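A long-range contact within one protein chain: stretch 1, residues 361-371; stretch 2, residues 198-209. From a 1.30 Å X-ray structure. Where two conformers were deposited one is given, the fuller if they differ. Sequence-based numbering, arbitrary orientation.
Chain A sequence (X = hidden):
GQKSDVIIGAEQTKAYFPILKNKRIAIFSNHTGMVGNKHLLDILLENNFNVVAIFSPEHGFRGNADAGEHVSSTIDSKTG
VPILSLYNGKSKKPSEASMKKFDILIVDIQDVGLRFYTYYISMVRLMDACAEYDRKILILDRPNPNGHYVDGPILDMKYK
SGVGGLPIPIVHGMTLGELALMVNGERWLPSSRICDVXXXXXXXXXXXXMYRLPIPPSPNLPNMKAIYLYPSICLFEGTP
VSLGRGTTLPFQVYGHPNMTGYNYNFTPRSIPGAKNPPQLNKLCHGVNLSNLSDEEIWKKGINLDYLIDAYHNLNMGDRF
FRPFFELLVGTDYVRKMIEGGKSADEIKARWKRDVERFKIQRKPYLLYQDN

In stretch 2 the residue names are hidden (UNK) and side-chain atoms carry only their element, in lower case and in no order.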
# COMPACT_ATOMS: atom_id res chain seq x y z
N GLN A 361 11.78 8.79 14.39
CA GLN A 361 12.73 8.42 13.34
C GLN A 361 12.31 9.01 12.00
O GLN A 361 13.17 9.38 11.19
CB GLN A 361 12.85 6.88 13.22
CG GLN A 361 13.99 6.35 12.38
CD GLN A 361 13.94 4.88 12.09
OE1 GLN A 361 13.05 4.15 12.50
NE2 GLN A 361 14.96 4.42 11.38
N ARG A 362 11.01 9.02 11.71
CA ARG A 362 10.55 9.46 10.40
C ARG A 362 10.50 10.96 10.25
O ARG A 362 10.38 11.47 9.15
CB ARG A 362 9.16 8.89 10.11
CG ARG A 362 8.01 9.59 10.79
CD ARG A 362 6.66 8.93 10.48
NE ARG A 362 5.61 9.79 10.93
CZ ARG A 362 4.42 9.91 10.37
NH1 ARG A 362 4.01 9.06 9.45
NH2 ARG A 362 3.61 10.87 10.74
N LYS A 363 10.52 11.69 11.38
CA LYS A 363 10.23 13.12 11.34
C LYS A 363 11.07 13.92 10.34
O LYS A 363 10.49 14.78 9.67
CB LYS A 363 10.37 13.71 12.76
CG LYS A 363 9.84 15.12 12.88
CD LYS A 363 8.34 15.08 13.05
CE LYS A 363 7.70 16.39 13.68
NZ LYS A 363 6.59 16.04 14.61
N PRO A 364 12.37 13.67 10.20
CA PRO A 364 13.13 14.47 9.22
C PRO A 364 12.75 14.31 7.77
O PRO A 364 13.16 15.12 6.94
CB PRO A 364 14.59 13.97 9.40
CG PRO A 364 14.63 13.25 10.75
CD PRO A 364 13.22 12.72 10.95
N TYR A 365 11.96 13.28 7.47
CA TYR A 365 11.59 12.93 6.12
C TYR A 365 10.17 13.36 5.77
O TYR A 365 9.75 13.19 4.60
CB TYR A 365 11.77 11.43 5.94
CG TYR A 365 13.14 10.96 6.33
CD1 TYR A 365 14.27 11.39 5.65
CD2 TYR A 365 13.31 10.22 7.46
CE1 TYR A 365 15.50 11.03 6.04
CE2 TYR A 365 14.57 9.82 7.85
CZ TYR A 365 15.67 10.23 7.14
OH TYR A 365 16.94 9.85 7.50
N LEU A 366 9.42 13.91 6.73
CA LEU A 366 8.07 14.33 6.45
C LEU A 366 8.08 15.57 5.59
O LEU A 366 8.94 16.43 5.71
CB LEU A 366 7.24 14.56 7.71
CG LEU A 366 7.08 13.35 8.62
CD1 LEU A 366 6.27 13.66 9.87
CD2 LEU A 366 6.55 12.07 7.87
N LEU A 367 7.12 15.64 4.70
CA LEU A 367 6.94 16.76 3.79
C LEU A 367 5.71 17.58 4.09
O LEU A 367 5.45 18.62 3.46
CB LEU A 367 6.86 16.25 2.36
CG LEU A 367 8.15 15.66 1.77
CD1 LEU A 367 7.84 14.91 0.48
CD2 LEU A 367 9.22 16.74 1.63
N TYR A 368 4.93 17.12 5.06
CA TYR A 368 3.65 17.73 5.41
C TYR A 368 3.55 17.77 6.91
O TYR A 368 4.20 17.02 7.59
CB TYR A 368 2.47 16.87 4.85
CG TYR A 368 2.69 16.50 3.40
CD1 TYR A 368 2.49 17.42 2.40
CD2 TYR A 368 3.10 15.24 3.03
CE1 TYR A 368 2.72 17.08 1.08
CE2 TYR A 368 3.35 14.92 1.72
CZ TYR A 368 3.14 15.83 0.74
OH TYR A 368 3.36 15.55 -0.59
N GLN A 369 2.68 18.65 7.39
CA GLN A 369 2.44 18.78 8.80
C GLN A 369 2.14 17.44 9.44
O GLN A 369 1.29 16.71 8.96
CB GLN A 369 1.25 19.72 9.02
CG GLN A 369 0.88 20.08 10.44
CD GLN A 369 -0.39 20.84 10.44
OE1 GLN A 369 -0.39 22.06 10.15
NE2 GLN A 369 -1.45 20.17 10.71
N ASP A 370 2.85 17.16 10.53
CA ASP A 370 2.70 15.91 11.23
C ASP A 370 1.37 15.85 11.96
O ASP A 370 0.67 16.86 12.12
CB ASP A 370 3.91 15.72 12.18
CG ASP A 370 4.20 14.31 12.57
OD1 ASP A 370 3.51 13.35 12.18
OD2 ASP A 370 5.22 14.16 13.29
N ASN A 371 1.03 14.65 12.40
CA ASN A 371 -0.14 14.53 13.26
C ASN A 371 0.26 13.94 14.56
O ASN A 371 0.81 14.74 15.35
CB ASN A 371 -1.26 13.76 12.57
CG ASN A 371 -2.52 13.70 13.39
OD1 ASN A 371 -2.83 14.61 14.17
ND2 ASN A 371 -3.31 12.67 13.17
OXT ASN A 371 0.03 12.76 14.83
N UNK A 198 13.73 13.90 -6.28
CA UNK A 198 13.00 15.14 -6.10
C UNK A 198 11.53 14.80 -5.94
O UNK A 198 11.01 13.98 -6.69
o UNK A 198 14.54 16.30 -7.54
c UNK A 198 13.16 16.03 -7.34
c UNK A 198 12.30 17.33 -7.26
N UNK A 199 10.91 15.35 -4.91
CA UNK A 199 9.48 15.18 -4.68
C UNK A 199 8.76 16.50 -4.99
O UNK A 199 9.17 17.55 -4.51
c UNK A 199 7.67 14.45 -3.12
c UNK A 199 10.03 13.52 -2.85
c UNK A 199 9.16 14.71 -3.25
N UNK A 200 7.68 16.42 -5.77
CA UNK A 200 6.72 17.51 -5.92
C UNK A 200 5.61 17.22 -4.91
O UNK A 200 4.80 16.30 -5.10
c UNK A 200 6.12 17.61 -7.34
c UNK A 200 5.16 18.80 -7.42
c UNK A 200 7.24 17.64 -8.39
c UNK A 200 8.25 18.81 -8.25
N UNK A 201 5.58 17.92 -3.78
CA UNK A 201 4.61 17.61 -2.74
C UNK A 201 3.20 18.02 -3.10
O UNK A 201 3.00 18.95 -3.89
c UNK A 201 5.11 18.42 -1.52
c UNK A 201 6.53 18.70 -1.77
c UNK A 201 6.63 18.82 -3.26
N UNK A 202 2.24 17.35 -2.51
CA UNK A 202 0.88 17.81 -2.61
C UNK A 202 0.72 19.18 -1.93
O UNK A 202 1.43 19.48 -0.97
s UNK A 202 -0.08 15.18 -2.43
c UNK A 202 -0.06 16.88 -1.86
N UNK A 203 -0.25 19.94 -2.41
CA UNK A 203 -0.68 21.17 -1.71
C UNK A 203 -1.99 20.90 -1.01
O UNK A 203 -2.74 20.01 -1.41
n UNK A 203 2.64 24.56 -3.66
c UNK A 203 1.60 24.50 -4.73
c UNK A 203 0.28 23.89 -4.31
c UNK A 203 0.46 22.71 -3.35
c UNK A 203 -0.85 22.33 -2.66
N UNK A 204 -2.25 21.67 0.04
CA UNK A 204 -3.47 21.55 0.85
C UNK A 204 -3.58 20.17 1.45
O UNK A 204 -4.64 19.55 1.46
n UNK A 204 -5.16 23.40 -1.80
c UNK A 204 -4.71 21.91 0.04
o UNK A 204 -4.02 24.23 -0.02
c UNK A 204 -4.61 23.28 -0.60
N UNK A 205 -2.46 19.70 1.97
CA UNK A 205 -2.38 18.33 2.53
C UNK A 205 -1.54 18.31 3.80
O UNK A 205 -0.41 18.81 3.82
c UNK A 205 -1.74 17.38 1.49
c UNK A 205 -0.38 13.98 2.61
c UNK A 205 -2.73 13.92 2.70
c UNK A 205 -0.47 15.30 2.14
c UNK A 205 -1.52 13.28 2.85
o UNK A 205 -1.42 11.97 3.33
c UNK A 205 -1.69 15.94 1.96
c UNK A 205 -2.83 15.21 2.21
N UNK A 206 -2.12 17.75 4.87
CA UNK A 206 -1.42 17.49 6.11
C UNK A 206 -1.62 16.01 6.43
O UNK A 206 -2.45 15.32 5.84
c UNK A 206 -2.06 19.81 6.92
o UNK A 206 -3.29 17.79 7.59
c UNK A 206 -2.00 18.31 7.29
N UNK A 207 -0.92 15.55 7.47
CA UNK A 207 -1.15 14.21 8.04
C UNK A 207 -2.39 14.08 8.93
O UNK A 207 -2.56 13.10 9.69
n UNK A 207 2.91 13.22 6.43
c UNK A 207 1.18 13.33 7.78
n UNK A 207 1.21 12.11 7.14
c UNK A 207 0.10 13.70 8.73
c UNK A 207 2.25 14.03 7.32
c UNK A 207 2.27 12.07 6.35
N UNK A 208 -3.27 15.06 8.84
CA UNK A 208 -4.69 14.87 9.24
C UNK A 208 -5.69 14.87 8.13
O UNK A 208 -6.85 14.51 8.37
n UNK A 208 -4.04 17.76 12.92
o UNK A 208 -6.05 16.78 13.04
c UNK A 208 -5.08 15.97 10.25
c UNK A 208 -4.91 16.82 12.59
c UNK A 208 -4.46 15.77 11.58
N UNK A 209 -5.27 15.24 6.91
CA UNK A 209 -6.19 15.28 5.82
C UNK A 209 -6.65 13.86 5.51
O UNK A 209 -5.82 12.96 5.40
o UNK A 209 -4.97 17.11 4.85
c UNK A 209 -5.52 15.83 4.58
c UNK A 209 -6.47 15.90 3.35
O HOH W 1 1.34 20.23 5.39
O HOH W 2 -1.67 17.54 11.19

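Position 198 carries one carbon that bears an oxygen and a second carbon, out of reach of stretch 1. A three-atom fork with one hydroxyl is threonine, Thr198, a beta-branched residue at home in a strand. At 199 the fork holds three carbons and no oxygen, and it points toward stretch 1: this is Val199, whose CG1 lies 3.6 Å from CD1 of Leu367, an apolar match. Position 200 has four carbons, forked at the first with one arm two carbons long, hence Ile200; it points away and is buried against other parts of the chain.

At 201 three carbons close a ring onto the backbone nitrogen, which only proline does. CB of Pro201 sits 3.8 Å from CE1 of Tyr368, offering the phenol an apolar surface. Position 202 has one carbon and then a sulfur, so it is Cys202. Its small side chain is buried, with CB 4.1 Å from CE1 of Tyr368, while its backbone N donates a hydrogen bond to OH of Tyr368 (2.9 Å).

Four carbons in a row ending in nitrogen identify 203 as Lys203, and two carbons, the second bearing oxygen and nitrogen, fit 204 as Asn204. Both are exposed and point away, as suits polar side chains; Asn204 also has positive phi, which asparagine tolerates well.

At 205 a six-carbon ring bears one oxygen: Tyr205. Its edge meets the face of Tyr368, with CD2 3.6 Å from CG of Tyr368 and the planes at 78°. Position 206 repeats the carbon with one oxygen and one carbon, giving Thr206. Its OG1 accepts a hydrogen bond from N of residue 208 (3.0 Å), bracing the turn that starts here.

A five-membered ring of three carbons and two nitrogens makes 207 His207. One ring face lies beneath NH2 of Arg362, and CD2 is 3.8 Å from CB of Tyr368; the flat ring fits between neighbours while both nitrogens are hydrogen-bonded elsewhere in the structure. Position 208 has three carbons, the third bearing oxygen and nitrogen: Gln208, long enough for NE2 to reach water 2 (2.9 Å). Position 209, again a fork with one hydroxyl, is Thr209; OG1 accepts from N of Thr206 (2.9 Å), closing the turn without touching stretch 1.

The contact centres on Tyr368, anchored at its hydroxyl and packed against Tyr205. Beyond it, N of His207 donates to O of Gln369 (2.9 Å), and two waters bridge the stretches. Salt bridges from Arg362 and Lys363 to Asp370 tie the tail back to its own stretch.

Stretch 2, residues 198-209: TVIPCKNYTHQT
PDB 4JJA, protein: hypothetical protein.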